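Local structure of cell division control protein Cdc48 (Mycobacterium smegmatis, 5E7P) at residues 44-47 with 48-52; 705-708 with 709-713. The protein binds ADP in two AAA modules and probably binds and hydrolyses ATP. All coordinates share one frame; numbering follows the deposited sequence.

In the fold
Contact 1 comes first along the chain, in the N-terminal domain, where 44-52 rounds off the short helix 44-50 and leads out of it into the segment before strand 57-61. Contact 2 lies far later, in the AAA+ lid, where 705-713 leaves helix 690-707 and opens the loop leading to helix 716-725. The two stand in series: neither nests in nor crosses the other. In space, however, the centres of contact 1 and contact 2 are about 13 Å apart, and the two touch. V46 CG2 reaches M705 CE at 3.8 Å, and E45 CD lies 3.7 Å from M705 SD, evidence that the N-terminal domain rests on this lid helix.

Contact 1: residues 44-47 with 48-52; sequences PEVL and AALGI
A Schellman motif ends helix 44-50, with L47 and I52 meeting across it. Its long-span bond runs from I52 N to L47 O, 2.9 Å with an N-H...O angle of 157°, and the donor lies in the carbonyl plane. The inner bond, from G51 N to A48 O at 3.2 Å, is weak, as is a second approach of G51 N to L47 O. G51 is the C-prime residue: its positive phi, 86°, turns the chain out of the helix. An apolar pair completes the cap, as expected of this motif: L47 CD2 meets I52 CD1 at 3.7 Å, the two side chains crossing at about a right angle.

Before the cap the backbone is regular, with A48 N bonded to P44 O (2.9 Å), A49 N to E45 O (2.8 Å) and L50 N to V46 O (2.8 Å). V46 and L50, one turn apart, lie side by side and point the same way. V46 CG1 is anti to the backbone N (chi1 177°), which brings it to 3.7 Å from L50 CD1.

L47 packs on A70 and V72 of strand 65-72, whereas L50 touches V102 and P104 of strand 98-104. A49 and E45 face helix 690-707 at M702 and A704.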
loop_
_atom_site.group_PDB
_atom_site.type_symbol
_atom_site.label_atom_id
_atom_site.label_comp_id
_atom_site.label_asym_id
_atom_site.label_seq_id
_atom_site.Cartn_x
_atom_site.Cartn_y
_atom_site.Cartn_z
ATOM N N PRO A 44 15.378 1.511 -18.836
ATOM C CA PRO A 44 14.164 0.688 -18.860
ATOM C C PRO A 44 14.421 -0.756 -19.293
ATOM O O PRO A 44 13.714 -1.661 -18.848
ATOM C CB PRO A 44 13.290 1.397 -19.894
ATOM C CG PRO A 44 13.716 2.820 -19.818
ATOM C CD PRO A 44 15.193 2.790 -19.544
ATOM N N GLU A 45 15.417 -0.965 -20.148
ATOM C CA GLU A 45 15.748 -2.312 -20.598
ATOM C C GLU A 45 16.272 -3.165 -19.444
ATOM O O GLU A 45 16.044 -4.376 -19.402
ATOM C CB GLU A 45 16.763 -2.280 -21.741
ATOM C CG GLU A 45 17.061 -3.652 -22.315
ATOM C CD GLU A 45 17.920 -3.596 -23.557
ATOM O OE1 GLU A 45 18.293 -2.482 -23.981
ATOM O OE2 GLU A 45 18.216 -4.672 -24.113
ATOM N N VAL A 46 16.966 -2.526 -18.508
ATOM C CA VAL A 46 17.432 -3.206 -17.305
ATOM C C VAL A 46 16.240 -3.625 -16.450
ATOM O O VAL A 46 16.182 -4.752 -15.959
ATOM C CB VAL A 46 18.377 -2.313 -16.477
ATOM C CG1 VAL A 46 18.781 -3.011 -15.186
ATOM C CG2 VAL A 46 19.602 -1.945 -17.295
ATOM N N LEU A 47 15.288 -2.710 -16.288
ATOM C CA LEU A 47 14.066 -2.988 -15.542
ATOM C C LEU A 47 13.314 -4.161 -16.159
ATOM O O LEU A 47 12.797 -5.024 -15.450
ATOM C CB LEU A 47 13.164 -1.752 -15.508
ATOM C CG LEU A 47 13.699 -0.502 -14.808
ATOM C CD1 LEU A 47 12.687 0.633 -14.907
ATOM C CD2 LEU A 47 14.036 -0.796 -13.353
ATOM N N ALA A 48 13.263 -4.187 -17.486
ATOM C CA ALA A 48 12.598 -5.267 -18.203
ATOM C C ALA A 48 13.359 -6.587 -18.052
ATOM O O ALA A 48 12.759 -7.635 -17.816
ATOM C CB ALA A 48 12.438 -4.902 -19.670
ATOM N N ALA A 49 14.681 -6.526 -18.180
ATOM C CA ALA A 49 15.524 -7.717 -18.079
ATOM C C ALA A 49 15.504 -8.310 -16.674
ATOM O O ALA A 49 15.573 -9.528 -16.501
ATOM C CB ALA A 49 16.954 -7.389 -18.492
ATOM N N LEU A 50 15.413 -7.442 -15.675
ATOM C CA LEU A 50 15.386 -7.884 -14.287
ATOM C C LEU A 50 13.999 -8.361 -13.859
ATOM O O LEU A 50 13.859 -9.081 -12.871
ATOM C CB LEU A 50 15.877 -6.771 -13.361
ATOM C CG LEU A 50 17.365 -6.437 -13.473
ATOM C CD1 LEU A 50 17.732 -5.326 -12.497
ATOM C CD2 LEU A 50 18.217 -7.683 -13.232
ATOM N N GLY A 51 12.976 -7.955 -14.605
ATOM C CA GLY A 51 11.614 -8.369 -14.318
ATOM C C GLY A 51 10.923 -7.478 -13.304
ATOM O O GLY A 51 10.037 -7.924 -12.574
ATOM N N ILE A 52 11.325 -6.212 -13.261
ATOM C CA ILE A 52 10.753 -5.261 -12.318
ATOM C C ILE A 52 10.214 -4.020 -13.019
ATOM O O ILE A 52 10.530 -3.763 -14.180
ATOM C CB ILE A 52 11.794 -4.807 -11.285
ATOM C CG1 ILE A 52 12.972 -4.132 -11.989
ATOM C CG2 ILE A 52 12.257 -5.986 -10.444
ATOM C CD1 ILE A 52 14.061 -3.688 -11.051
#

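Contact 2: residues 705-708 with 709-713; sequences MRRS and IDAAD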
loop_
_atom_site.group_PDB
_atom_site.type_symbol
_atom_site.label_atom_id
_atom_site.label_comp_id
_atom_site.label_asym_id
_atom_site.label_seq_id
_atom_site.Cartn_x
_atom_site.Cartn_y
_atom_site.Cartn_z
ATOM N N MET A 705 20.871 -8.240 -23.128
ATOM C CA MET A 705 21.806 -7.623 -22.190
ATOM C C MET A 705 23.018 -8.520 -21.944
ATOM O O MET A 705 24.151 -8.041 -21.885
ATOM C CB MET A 705 21.114 -7.299 -20.861
ATOM C CG MET A 705 20.019 -6.245 -20.959
ATOM S SD MET A 705 20.650 -4.583 -21.258
ATOM C CE MET A 705 21.413 -4.209 -19.682
ATOM N N ARG A 706 22.775 -9.820 -21.806
ATOM C CA ARG A 706 23.857 -10.774 -21.579
ATOM C C ARG A 706 24.710 -10.971 -22.832
ATOM O O ARG A 706 25.929 -11.135 -22.742
ATOM C CB ARG A 706 23.314 -12.124 -21.101
ATOM C CG ARG A 706 22.633 -12.096 -19.743
ATOM C CD ARG A 706 22.514 -13.501 -19.175
ATOM N NE ARG A 706 21.622 -13.571 -18.019
ATOM C CZ ARG A 706 21.948 -13.173 -16.794
ATOM N NH1 ARG A 706 21.072 -13.285 -15.806
ATOM N NH2 ARG A 706 23.149 -12.661 -16.555
ATOM N N ARG A 707 24.062 -10.957 -23.994
ATOM C CA ARG A 707 24.761 -11.131 -25.264
ATOM C C ARG A 707 25.783 -10.024 -25.492
ATOM O O ARG A 707 26.974 -10.288 -25.653
ATOM C CB ARG A 707 23.770 -11.180 -26.430
ATOM C CG ARG A 707 24.443 -11.229 -27.792
ATOM C CD ARG A 707 23.434 -11.288 -28.928
ATOM N NE ARG A 707 22.380 -10.289 -28.782
ATOM C CZ ARG A 707 22.542 -8.987 -29.000
ATOM N NH1 ARG A 707 23.725 -8.511 -29.368
ATOM N NH2 ARG A 707 21.518 -8.158 -28.843
ATOM N N SER A 708 25.313 -8.782 -25.502
ATOM C CA SER A 708 26.200 -7.633 -25.623
ATOM C C SER A 708 25.640 -6.439 -24.862
ATOM O O SER A 708 24.556 -5.948 -25.177
ATOM C CB SER A 708 26.414 -7.266 -27.090
ATOM O OG SER A 708 27.261 -6.137 -27.206
ATOM N N ILE A 709 26.382 -5.982 -23.859
ATOM C CA ILE A 709 25.954 -4.869 -23.019
ATOM C C ILE A 709 25.865 -3.554 -23.795
ATOM O O ILE A 709 24.908 -2.794 -23.637
ATOM C CB ILE A 709 26.885 -4.707 -21.796
ATOM C CG1 ILE A 709 26.517 -5.725 -20.715
ATOM C CG2 ILE A 709 26.798 -3.302 -21.222
ATOM C CD1 ILE A 709 25.135 -5.519 -20.132
ATOM N N ASP A 710 26.854 -3.300 -24.645
ATOM C CA ASP A 710 26.902 -2.057 -25.411
ATOM C C ASP A 710 26.035 -2.115 -26.667
ATOM O O ASP A 710 25.693 -1.079 -27.238
ATOM C CB ASP A 710 28.346 -1.703 -25.768
ATOM C CG ASP A 710 29.220 -1.520 -24.541
ATOM O OD1 ASP A 710 29.219 -0.410 -23.967
ATOM O OD2 ASP A 710 29.905 -2.488 -24.148
ATOM N N ALA A 711 25.689 -3.323 -27.094
ATOM C CA ALA A 711 24.767 -3.510 -28.210
ATOM C C ALA A 711 23.458 -4.076 -27.677
ATOM O O ALA A 711 23.033 -5.167 -28.058
ATOM C CB ALA A 711 25.368 -4.438 -29.253
ATOM N N ALA A 712 22.822 -3.311 -26.796
ATOM C CA ALA A 712 21.686 -3.793 -26.019
ATOM C C ALA A 712 20.430 -4.094 -26.832
ATOM O O ALA A 712 19.641 -4.951 -26.444
ATOM C CB ALA A 712 21.366 -2.810 -24.905
ATOM N N ASP A 713 20.250 -3.389 -27.947
ATOM C CA ASP A 713 19.041 -3.505 -28.769
ATOM C C ASP A 713 18.601 -4.946 -29.029
ATOM O O ASP A 713 19.332 -5.731 -29.635
ATOM C CB ASP A 713 19.226 -2.771 -30.098
ATOM C CG ASP A 713 19.228 -1.266 -29.939
ATOM O OD1 ASP A 713 19.364 -0.789 -28.790
ATOM O OD2 ASP A 713 19.100 -0.559 -30.964
#
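M705 forms the closely packed side of this contact, its side chain bent at chi2 and chi3 (both -71°) so that the thioether touches two loop residues at once. Its CE lies 4.0 Å from I709 CD1, the two side chains crossing obliquely, while SD sits 4.1 Å from A712 CB. Both M705 and A712 are buried; A79 touches each of them, and A49 of helix 44-50 also packs on M705.

Helix 690-707 ends at R707, between M705 and the two loop residues it touches. S708 leaves helical backbone angles (phi/psi -148/118°), and 708-711 then makes a turn in which I709 and D710 have angles close to those of a type I beta turn. The serine hydroxyl grips this turn: S708 OG accepts a hydrogen bond from A711 N at 3.2 Å, and it also lies 3.3 Å from A711 CB. Within the AAA+ lid, the turn starts the connection to helix 716-725.

On the exposed side R707 is tied weakly to the loop itself. Its chain runs out extended through chi2 and bends at chi3, bringing the guanidinium back toward the carbonyls of A711 and D713. R707 NH2 makes a weak bond to A711 O, 3.4 Å and oblique to the guanidinium plane; D713 O stands at the edge, near that plane and 3.4 Å from NH2. The main anchor of R707 NH2 is D718 OD2, a salt bridge to helix 716-725.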